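Local coordinates for PA14 domain-containing protein (Clostridium clariflavum, PDB 6QDI) that probably senses extracellular plant-biomass polysaccharides through the tandem calcium-binding PA14 domains, present in this chain, of a membrane-bound anti-sigma factor, at residues Val47-Lys52 and Leu108-Asn113; Gly6-Asn11 and Arg21-Ile26; Ser66-Val71 and Asn116-Leu121. All blocks are in the same frame, centred on the assembly; numbering follows the deposited sequence.

Interaction 1 of 3, residues Val47-Lys52 and Leu108-Asn113. With CA (calcium ion), chain D.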
loop_
_atom_site.group_PDB
_atom_site.type_symbol
_atom_site.label_atom_id
_atom_site.label_comp_id
_atom_site.label_asym_id
_atom_site.label_seq_id
_atom_site.Cartn_x
_atom_site.Cartn_y
_atom_site.Cartn_z
ATOM N N VAL A 47 2.937 -3.563 5.797
ATOM C CA VAL A 47 2.101 -4.261 6.758
ATOM C C VAL A 47 1.942 -3.415 7.989
ATOM O O VAL A 47 2.899 -2.755 8.452
ATOM C CB VAL A 47 2.731 -5.631 7.161
ATOM C CG1 VAL A 47 1.719 -6.449 7.937
ATOM C CG2 VAL A 47 3.230 -6.408 5.957
ATOM N N ARG A 48 0.729 -3.434 8.564
ATOM C CA ARG A 48 0.499 -2.890 9.890
ATOM C C ARG A 48 -0.027 -4.005 10.786
ATOM O O ARG A 48 -1.019 -4.659 10.464
ATOM C CB ARG A 48 -0.510 -1.769 9.907
ATOM C CG ARG A 48 -0.758 -1.191 11.284
ATOM C CD ARG A 48 -1.811 -0.111 11.299
ATOM N NE ARG A 48 -1.405 1.051 10.543
ATOM C CZ ARG A 48 -1.977 1.490 9.426
ATOM N NH1 ARG A 48 -2.929 0.830 8.827
ATOM N NH2 ARG A 48 -1.484 2.602 8.847
ATOM N N TRP A 49 0.639 -4.195 11.922
ATOM C CA TRP A 49 0.155 -5.095 12.972
ATOM C C TRP A 49 -0.401 -4.309 14.130
ATOM O O TRP A 49 0.217 -3.337 14.600
ATOM C CB TRP A 49 1.277 -6.004 13.496
ATOM C CG TRP A 49 1.682 -7.067 12.541
ATOM C CD1 TRP A 49 1.078 -8.256 12.340
ATOM C CD2 TRP A 49 2.816 -7.056 11.657
ATOM N NE1 TRP A 49 1.723 -8.977 11.401
ATOM C CE2 TRP A 49 2.805 -8.264 10.961
ATOM C CE3 TRP A 49 3.832 -6.106 11.371
ATOM C CZ2 TRP A 49 3.756 -8.571 10.019
ATOM C CZ3 TRP A 49 4.796 -6.448 10.422
ATOM C CH2 TRP A 49 4.724 -7.644 9.756
ATOM N N THR A 50 -1.580 -4.723 14.619
ATOM C CA THR A 50 -2.215 -4.085 15.743
ATOM C C THR A 50 -2.781 -5.129 16.719
ATOM O O THR A 50 -3.247 -6.211 16.331
ATOM C CB THR A 50 -3.360 -3.130 15.316
ATOM O OG1 THR A 50 -4.245 -3.821 14.450
ATOM C CG2 THR A 50 -2.800 -1.896 14.614
ATOM N N GLY A 51 -2.782 -4.732 17.976
ATOM C CA GLY A 51 -3.430 -5.515 19.008
ATOM C C GLY A 51 -2.902 -5.078 20.348
ATOM O O GLY A 51 -2.600 -3.894 20.576
ATOM N N LYS A 52 -2.809 -6.038 21.267
ATOM C CA LYS A 52 -2.325 -5.792 22.631
ATOM C C LYS A 52 -1.175 -6.716 22.951
ATOM O O LYS A 52 -1.079 -7.808 22.377
ATOM C CB LYS A 52 -3.419 -6.031 23.646
ATOM C CG LYS A 52 -4.691 -5.279 23.388
ATOM C CD LYS A 52 -4.601 -3.825 23.753
ATOM C CE LYS A 52 -6.026 -3.232 23.883
ATOM N NZ LYS A 52 -5.990 -1.802 24.237
ATOM N N LEU A 108 2.779 -1.971 14.983
ATOM C CA LEU A 108 4.047 -2.083 14.293
ATOM C C LEU A 108 3.733 -1.910 12.809
ATOM O O LEU A 108 2.966 -2.687 12.248
ATOM C CB LEU A 108 4.713 -3.423 14.567
ATOM C CG LEU A 108 6.207 -3.554 14.160
ATOM C CD1 LEU A 108 6.847 -4.738 14.860
ATOM C CD2 LEU A 108 6.470 -3.705 12.688
ATOM N N GLU A 109 4.349 -0.895 12.198
ATOM C CA GLU A 109 4.233 -0.653 10.773
ATOM C C GLU A 109 5.561 -1.004 10.091
ATOM O O GLU A 109 6.630 -0.768 10.657
ATOM C CB GLU A 109 3.849 0.801 10.525
ATOM C CG GLU A 109 2.427 1.088 10.941
ATOM C CD GLU A 109 1.990 2.534 10.909
ATOM O OE1 GLU A 109 2.805 3.421 10.599
ATOM O OE2 GLU A 109 0.780 2.758 11.124
ATOM N N TYR A 110 5.464 -1.551 8.887
ATOM C CA TYR A 110 6.619 -2.117 8.198
ATOM C C TYR A 110 6.471 -1.896 6.692
ATOM O O TYR A 110 5.347 -1.980 6.169
ATOM C CB TYR A 110 6.645 -3.647 8.501
ATOM C CG TYR A 110 7.498 -4.407 7.517
ATOM C CD1 TYR A 110 8.876 -4.462 7.637
ATOM C CD2 TYR A 110 6.927 -4.969 6.382
ATOM C CE1 TYR A 110 9.653 -5.069 6.665
ATOM C CE2 TYR A 110 7.692 -5.532 5.375
ATOM C CZ TYR A 110 9.066 -5.569 5.517
ATOM O OH TYR A 110 9.811 -6.141 4.521
ATOM N N PHE A 111 7.592 -1.720 5.984
ATOM C CA PHE A 111 7.562 -1.779 4.533
ATOM C C PHE A 111 8.748 -2.462 3.931
ATOM O O PHE A 111 9.862 -2.397 4.473
ATOM C CB PHE A 111 7.337 -0.386 3.877
ATOM C CG PHE A 111 8.528 0.556 3.893
ATOM C CD1 PHE A 111 9.461 0.550 2.860
ATOM C CD2 PHE A 111 8.699 1.476 4.909
ATOM C CE1 PHE A 111 10.520 1.429 2.842
ATOM C CE2 PHE A 111 9.755 2.375 4.879
ATOM C CZ PHE A 111 10.676 2.362 3.868
ATOM N N ASN A 112 8.531 -3.039 2.750
ATOM C CA ASN A 112 9.586 -3.498 1.852
ATOM C C ASN A 112 9.568 -2.640 0.614
ATOM O O ASN A 112 8.530 -2.521 -0.040
ATOM C CB ASN A 112 9.458 -4.958 1.482
ATOM C CG ASN A 112 10.703 -5.461 0.783
ATOM O OD1 ASN A 112 11.756 -4.867 0.954
ATOM N ND2 ASN A 112 10.612 -6.548 0.004
ATOM N N ASN A 113 10.723 -2.065 0.259
ATOM C CA ASN A 113 10.885 -1.256 -0.944
ATOM C C ASN A 113 12.005 -1.876 -1.798
ATOM O O ASN A 113 13.118 -1.350 -1.827
ATOM C CB ASN A 113 11.206 0.173 -0.570
ATOM C CG ASN A 113 11.307 1.096 -1.767
ATOM O OD1 ASN A 113 10.970 0.775 -2.878
ATOM N ND2 ASN A 113 11.751 2.277 -1.506
HETATM CA CA CA D . 14.091 -4.612 0.919
#
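Glu109 OE2 is gripped twice by Arg48, whose guanidinium comes side-on and spends two N-H groups on this one oxygen. The bond from Arg48 NE to Glu109 OE2 is the shorter at 2.8 Å and arrives on the anti side of the carboxylate. Arg48 NH2 approaches Glu109 OE2 from above the carboxylate plane, at 3.2 Å and on the same face as NE. The oxygen stays at the guanidinium edge, close to its plane, while the two flat groups are turned 65° against each other. A bend at chi3 (-65°) places NE toward the glutamate. Beneath them Arg48 and Glu109 form a non-hydrogen-bonded antiparallel pair, between the hydrogen-bonded pairs Val47-Tyr110 and Trp49-Leu108.

On the opposite face the contacts between the two strands are apolar. Leu108 CD2 lies 3.8 Å from Trp49 CE3, and Trp49 CZ3 approaches Tyr110 CB at 3.9 Å. Val47 is used on both branches: CG1 sits over one face of the Trp49 indole, offset toward its rim, whereas CG2 meets the edge of the Tyr110 ring at Tyr110 CD2. Farther along strand 104-113, Asn112 OD1 binds a calcium ion. The contact therefore splits the chemistry of two neighbouring strands of the PA14 beta sandwich. A salt bridge pairs charges on one face, where the neighbouring guanidinium would favour an ionised glutamate, and aromatic and aliphatic groups build the buried core on the other.

Interaction 2 of 3, residues Gly6-Asn11 and Arg21-Ile26. With CA (calcium ion), chain G.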
loop_
_atom_site.group_PDB
_atom_site.type_symbol
_atom_site.label_atom_id
_atom_site.label_comp_id
_atom_site.label_asym_id
_atom_site.label_seq_id
_atom_site.Cartn_x
_atom_site.Cartn_y
_atom_site.Cartn_z
ATOM N N GLY A 6 -2.499 -8.542 11.311
ATOM C CA GLY A 6 -1.691 -7.969 10.255
ATOM C C GLY A 6 -2.616 -7.567 9.108
ATOM O O GLY A 6 -3.332 -8.416 8.569
ATOM N N ASP A 7 -2.548 -6.277 8.729
ATOM C CA ASP A 7 -3.196 -5.750 7.542
ATOM C C ASP A 7 -2.084 -5.556 6.528
ATOM O O ASP A 7 -1.109 -4.822 6.779
ATOM C CB ASP A 7 -3.920 -4.457 7.875
ATOM C CG ASP A 7 -5.116 -4.672 8.762
ATOM O OD1 ASP A 7 -5.825 -5.672 8.631
ATOM O OD2 ASP A 7 -5.324 -3.799 9.632
ATOM N N TYR A 8 -2.260 -6.205 5.389
ATOM C CA TYR A 8 -1.269 -6.254 4.346
ATOM C C TYR A 8 -1.695 -5.401 3.167
ATOM O O TYR A 8 -2.810 -5.560 2.636
ATOM C CB TYR A 8 -1.060 -7.742 3.873
ATOM C CG TYR A 8 -0.370 -8.591 4.930
ATOM C CD1 TYR A 8 -1.039 -9.012 6.079
ATOM C CD2 TYR A 8 0.953 -8.938 4.778
ATOM C CE1 TYR A 8 -0.402 -9.735 7.065
ATOM C CE2 TYR A 8 1.624 -9.662 5.756
ATOM C CZ TYR A 8 0.948 -10.046 6.902
ATOM O OH TYR A 8 1.662 -10.781 7.841
ATOM N N PHE A 9 -0.773 -4.534 2.744
ATOM C CA PHE A 9 -1.018 -3.511 1.739
ATOM C C PHE A 9 -0.126 -3.735 0.538
ATOM O O PHE A 9 1.040 -4.133 0.665
ATOM C CB PHE A 9 -0.740 -2.124 2.329
ATOM C CG PHE A 9 -1.650 -1.789 3.490
ATOM C CD1 PHE A 9 -2.846 -1.127 3.278
ATOM C CD2 PHE A 9 -1.291 -2.076 4.797
ATOM C CE1 PHE A 9 -3.686 -0.824 4.340
ATOM C CE2 PHE A 9 -2.137 -1.772 5.856
ATOM C CZ PHE A 9 -3.318 -1.138 5.603
ATOM N N ASP A 10 -0.654 -3.423 -0.635
ATOM C CA ASP A 10 0.009 -3.696 -1.899
ATOM C C ASP A 10 1.061 -2.661 -2.266
ATOM O O ASP A 10 1.720 -2.829 -3.268
ATOM C CB ASP A 10 -1.011 -3.785 -3.056
ATOM C CG ASP A 10 -0.969 -5.097 -3.852
ATOM O OD1 ASP A 10 -0.259 -6.004 -3.540
ATOM O OD2 ASP A 10 -1.864 -5.273 -4.756
ATOM N N ASN A 11 1.187 -1.581 -1.508
ATOM C CA ASN A 11 2.144 -0.505 -1.783
ATOM C C ASN A 11 3.132 -0.363 -0.630
ATOM O O ASN A 11 2.949 -0.964 0.440
ATOM C CB ASN A 11 1.372 0.820 -1.975
ATOM C CG ASN A 11 0.485 0.762 -3.185
ATOM O OD1 ASN A 11 0.865 0.221 -4.219
ATOM N ND2 ASN A 11 -0.661 1.415 -3.090
ATOM N N ARG A 21 -5.066 -10.845 8.345
ATOM C CA ARG A 21 -4.945 -12.172 8.966
ATOM C C ARG A 21 -4.330 -11.993 10.324
ATOM O O ARG A 21 -3.739 -10.958 10.624
ATOM C CB ARG A 21 -4.098 -13.101 8.104
ATOM C CG ARG A 21 -2.614 -12.768 8.068
ATOM C CD ARG A 21 -1.854 -13.559 7.032
ATOM N NE ARG A 21 -0.412 -13.366 7.163
ATOM C CZ ARG A 21 0.506 -13.667 6.233
ATOM N NH1 ARG A 21 0.162 -14.203 5.054
ATOM N NH2 ARG A 21 1.789 -13.405 6.489
ATOM N N VAL A 22 -4.440 -13.015 11.170
ATOM C CA VAL A 22 -3.771 -12.995 12.445
ATOM C C VAL A 22 -2.457 -13.774 12.338
ATOM O O VAL A 22 -2.433 -14.953 11.925
ATOM C CB VAL A 22 -4.685 -13.536 13.553
ATOM C CG1 VAL A 22 -3.910 -13.682 14.851
ATOM C CG2 VAL A 22 -5.863 -12.611 13.766
ATOM N N ASP A 23 -1.374 -13.086 12.680
ATOM C CA ASP A 23 -0.046 -13.663 12.682
ATOM C C ASP A 23 0.348 -13.999 14.127
ATOM O O ASP A 23 0.237 -13.174 15.024
ATOM C CB ASP A 23 0.931 -12.674 12.056
ATOM C CG ASP A 23 0.639 -12.433 10.587
ATOM O OD1 ASP A 23 0.427 -13.410 9.843
ATOM O OD2 ASP A 23 0.617 -11.218 10.217
ATOM N N LYS A 24 0.821 -15.211 14.359
ATOM C CA LYS A 24 1.057 -15.650 15.726
ATOM C C LYS A 24 2.142 -14.878 16.436
ATOM O O LYS A 24 2.002 -14.585 17.613
ATOM C CB LYS A 24 1.351 -17.144 15.787
ATOM C CG LYS A 24 0.136 -17.996 15.444
ATOM C CD LYS A 24 0.428 -19.464 15.662
ATOM C CE LYS A 24 -0.744 -20.346 15.213
ATOM N NZ LYS A 24 -1.948 -20.179 16.079
ATOM N N THR A 25 3.170 -14.495 15.680
ATOM C CA THR A 25 4.258 -13.680 16.151
ATOM C C THR A 25 4.702 -12.776 14.995
ATOM O O THR A 25 4.336 -13.037 13.837
ATOM C CB THR A 25 5.476 -14.547 16.571
ATOM O OG1 THR A 25 5.940 -15.264 15.445
ATOM C CG2 THR A 25 5.164 -15.499 17.725
ATOM N N ILE A 26 5.489 -11.739 15.310
ATOM C CA ILE A 26 6.108 -10.918 14.239
ATOM C C ILE A 26 7.508 -11.474 14.018
ATOM O O ILE A 26 8.462 -11.090 14.683
ATOM C CB ILE A 26 6.112 -9.409 14.577
ATOM C CG1 ILE A 26 4.699 -8.916 14.910
ATOM C CG2 ILE A 26 6.671 -8.652 13.371
ATOM C CD1 ILE A 26 4.492 -7.414 14.995
HETATM CA CA CA G . 3.423 -3.620 -4.761
HETATM O O HOH W 1 2.503 -5.666 -3.973
HETATM O O HOH W 2 3.046 -1.230 -5.209
HETATM O O HOH W 3 1.402 -3.661 -6.203
#
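Gly6 and Arg21 form a hydrogen-bonded antiparallel pair in the beta hairpin of strands 4-9 and 17-23, at the start of the first PA14 domain. Backbone bonds run both ways: Gly6 N reaches Arg21 O at 2.8 Å, and Arg21 N returns to Gly6 O. The short axes then diverge, at 117° to each other, and side chains take over the contact.

The polar side-chain bonds centre on the phenol of Tyr8. Tyr8 and Asp23 reach toward each other tip to tip, and Tyr8 OH donates to Asp23 OD2 at 2.6 Å, on the syn side of a carboxylate turned 83° from the ring. Trp49 NE1 of the neighbouring strand also donates to this oxygen, which may favour a charged carboxylate. The other oxygen, Asp23 OD1, accepts Arg21 NE at 2.8 Å through its syn lone pair, in a salt bridge along one strand. Arg21 NH2 adds a weak bond to Tyr8 OH.

In the packing, Arg21 crosses the tyrosine at an angle, with Tyr8 CZ over one face of its guanidinium. Asp23 OD2 lies 4.0 Å from Gly6 CA, on the side where a side chain would project, and glycine has none.

Past the strand, Asp42 and Ser44 complete the protein ligands of a calcium ion held by Asp10 O at 2.4 Å and by three waters, one of which donates to Asp10 OD1.

Interaction 3 of 3, residues Ser66-Val71 and Asn116-Leu121. With CA (calcium ion), chain D; EDO (1,2-ethanediol), chain C.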
loop_
_atom_site.group_PDB
_atom_site.type_symbol
_atom_site.label_atom_id
_atom_site.label_comp_id
_atom_site.label_asym_id
_atom_site.label_seq_id
_atom_site.Cartn_x
_atom_site.Cartn_y
_atom_site.Cartn_z
ATOM N N SER A 66 14.765 -6.369 13.870
ATOM C CA SER A 66 15.557 -6.612 12.656
ATOM C C SER A 66 14.636 -6.308 11.489
ATOM O O SER A 66 13.497 -6.800 11.483
ATOM C CB SER A 66 16.007 -8.083 12.624
ATOM O OG SER A 66 16.683 -8.456 13.803
ATOM N N ARG A 67 15.097 -5.502 10.522
ATOM C CA ARG A 67 14.185 -4.991 9.509
ATOM C C ARG A 67 14.869 -4.847 8.155
ATOM O O ARG A 67 16.010 -4.376 8.042
ATOM C CB ARG A 67 13.630 -3.622 9.915
ATOM C CG ARG A 67 14.698 -2.525 10.018
ATOM C CD ARG A 67 14.213 -1.197 10.497
ATOM N NE ARG A 67 15.264 -0.203 10.478
ATOM C CZ ARG A 67 15.577 0.574 9.461
ATOM N NH1 ARG A 67 16.533 1.479 9.614
ATOM N NH2 ARG A 67 14.922 0.482 8.301
ATOM N N ASP A 68 14.069 -5.112 7.127
ATOM C CA ASP A 68 14.414 -4.754 5.740
ATOM C C ASP A 68 13.047 -4.582 5.102
ATOM O O ASP A 68 12.412 -5.595 4.841
ATOM C CB ASP A 68 15.260 -5.832 5.110
ATOM C CG ASP A 68 15.568 -5.560 3.682
ATOM O OD1 ASP A 68 14.939 -4.648 3.083
ATOM O OD2 ASP A 68 16.445 -6.288 3.105
ATOM N N ASN A 69 12.490 -3.371 4.909
ATOM C CA ASN A 69 13.112 -2.080 5.103
ATOM C C ASN A 69 12.603 -1.349 6.353
ATOM O O ASN A 69 13.114 -1.617 7.444
ATOM C CB ASN A 69 12.945 -1.228 3.829
ATOM C CG ASN A 69 13.754 -1.794 2.687
ATOM O OD1 ASN A 69 13.224 -2.503 1.822
ATOM N ND2 ASN A 69 15.067 -1.589 2.754
ATOM N N GLY A 70 11.646 -0.452 6.238
ATOM C CA GLY A 70 11.338 0.442 7.352
ATOM C C GLY A 70 10.418 -0.158 8.396
ATOM O O GLY A 70 9.577 -1.003 8.096
ATOM N N VAL A 71 10.565 0.322 9.638
ATOM C CA VAL A 71 9.681 -0.035 10.745
ATOM C C VAL A 71 9.397 1.162 11.618
ATOM O O VAL A 71 10.294 1.998 11.864
ATOM C CB VAL A 71 10.274 -1.178 11.603
ATOM C CG1 VAL A 71 9.645 -1.299 13.001
ATOM C CG2 VAL A 71 10.250 -2.489 10.840
ATOM N N ASN A 116 15.000 -8.111 -0.681
ATOM C CA ASN A 116 14.602 -8.915 0.449
ATOM C C ASN A 116 13.650 -8.110 1.344
ATOM O O ASN A 116 13.773 -6.889 1.474
ATOM C CB ASN A 116 15.843 -9.295 1.271
ATOM C CG ASN A 116 15.658 -10.560 2.124
ATOM O OD1 ASN A 116 14.570 -11.141 2.228
ATOM N ND2 ASN A 116 16.751 -10.965 2.769
ATOM N N GLY A 117 12.757 -8.828 2.014
ATOM C CA GLY A 117 11.884 -8.279 3.027
ATOM C C GLY A 117 11.904 -9.181 4.249
ATOM O O GLY A 117 11.720 -10.373 4.120
ATOM N N PHE A 118 12.140 -8.584 5.426
ATOM C CA PHE A 118 12.081 -9.322 6.671
ATOM C C PHE A 118 11.771 -8.358 7.816
ATOM O O PHE A 118 12.117 -7.179 7.752
ATOM C CB PHE A 118 13.343 -10.159 6.931
ATOM C CG PHE A 118 14.649 -9.420 6.886
ATOM C CD1 PHE A 118 15.061 -8.624 7.951
ATOM C CD2 PHE A 118 15.523 -9.623 5.831
ATOM C CE1 PHE A 118 16.303 -7.989 7.933
ATOM C CE2 PHE A 118 16.780 -9.018 5.827
ATOM C CZ PHE A 118 17.157 -8.200 6.855
ATOM N N VAL A 119 11.190 -8.903 8.883
ATOM C CA VAL A 119 10.928 -8.141 10.076
ATOM C C VAL A 119 10.748 -9.126 11.228
ATOM O O VAL A 119 9.976 -10.097 11.134
ATOM C CB VAL A 119 9.742 -7.183 9.914
ATOM C CG1 VAL A 119 8.441 -7.844 9.528
ATOM C CG2 VAL A 119 9.550 -6.343 11.162
ATOM N N LYS A 120 11.453 -8.879 12.311
ATOM C CA LYS A 120 11.418 -9.743 13.487
ATOM C C LYS A 120 11.398 -8.893 14.738
ATOM O O LYS A 120 12.271 -8.029 14.895
ATOM C CB LYS A 120 12.694 -10.630 13.508
ATOM C CG LYS A 120 12.809 -11.671 14.576
ATOM C CD LYS A 120 14.024 -12.583 14.321
ATOM C CE LYS A 120 14.575 -13.329 15.518
ATOM N NZ LYS A 120 15.477 -14.390 15.029
ATOM N N LEU A 121 10.429 -9.153 15.622
ATOM C CA LEU A 121 10.274 -8.424 16.907
ATOM C C LEU A 121 10.613 -9.329 18.086
ATOM O O LEU A 121 9.938 -10.354 18.308
ATOM C CB LEU A 121 8.829 -7.926 17.058
ATOM C CG LEU A 121 8.551 -7.161 18.341
ATOM C CD1 LEU A 121 9.277 -5.836 18.378
ATOM C CD2 LEU A 121 7.048 -7.020 18.499
HETATM CA CA CA D . 14.091 -4.612 0.919
HETATM C C1 EDO C . 17.363 -4.621 0.320
HETATM O O1 EDO C . 16.329 -5.605 0.538
HETATM C C2 EDO C . 16.793 -3.465 -0.524
HETATM O O2 EDO C . 15.751 -2.925 0.242
#
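Asp68 lies against Phe118 and ends in a calcium site. Its CB sits over the centre of the Phe118 ring, a CH-pi contact with 3.5 Å from Asp68 CB to the ring centroid. The ring is in place for this because Phe118 CG falls between the backbone N and the carbonyl carbon (chi1 54°). From CB, Asp68 CG stands anti to its backbone N and lies 3.1 Å from Asn116 O. OD1 binds the calcium ion at 2.3 Å; OD2 lies 2.7 Å from O1 of a bound 1,2-ethanediol, probably from the crystallisation liquor.

Paired backbone bonds tie Asp68 to Phe118 and, two residues along, Ser66 to Lys120.

A cis peptide joins Asp68 to Asn69, and Asn69 OD1 binds the same calcium ion, as does Asn116 O across the contact. Asn69 ND2 donates to ethanediol O2. Both diol oxygens coordinate the metal, with Asn112 and Thr114 completing the shell. Acidic and amide side chains flanking a cis peptide, with a diol on the calcium ion that may occupy the place of sugar hydroxyls, are consistent with the carbohydrate-binding site of sugar-binding PA14 domains.

The three contacts illustrate how one beta sandwich carries its metal sites at the ends of its strands. Interactions 1 and 2 share a sheet, their centres about 7 Å apart, and Arg48 O lies 2.8 Å from Asp7 N. The strand pair of interaction 3 belongs to the facing sheet, its centre about 10 Å from that of interaction 1; Tyr110 OH spans the two, 2.7 Å from Asp68 O. Interactions 1 and 3 supply the same calcium ion: Asn112 OD1 comes from interaction 1 and lies 2.9 Å from Asn69 OD1 of interaction 3. Interaction 2 leads to a different calcium ion. Its other end meets interaction 3, where Ile26 O lies 2.9 Å from Leu121 N.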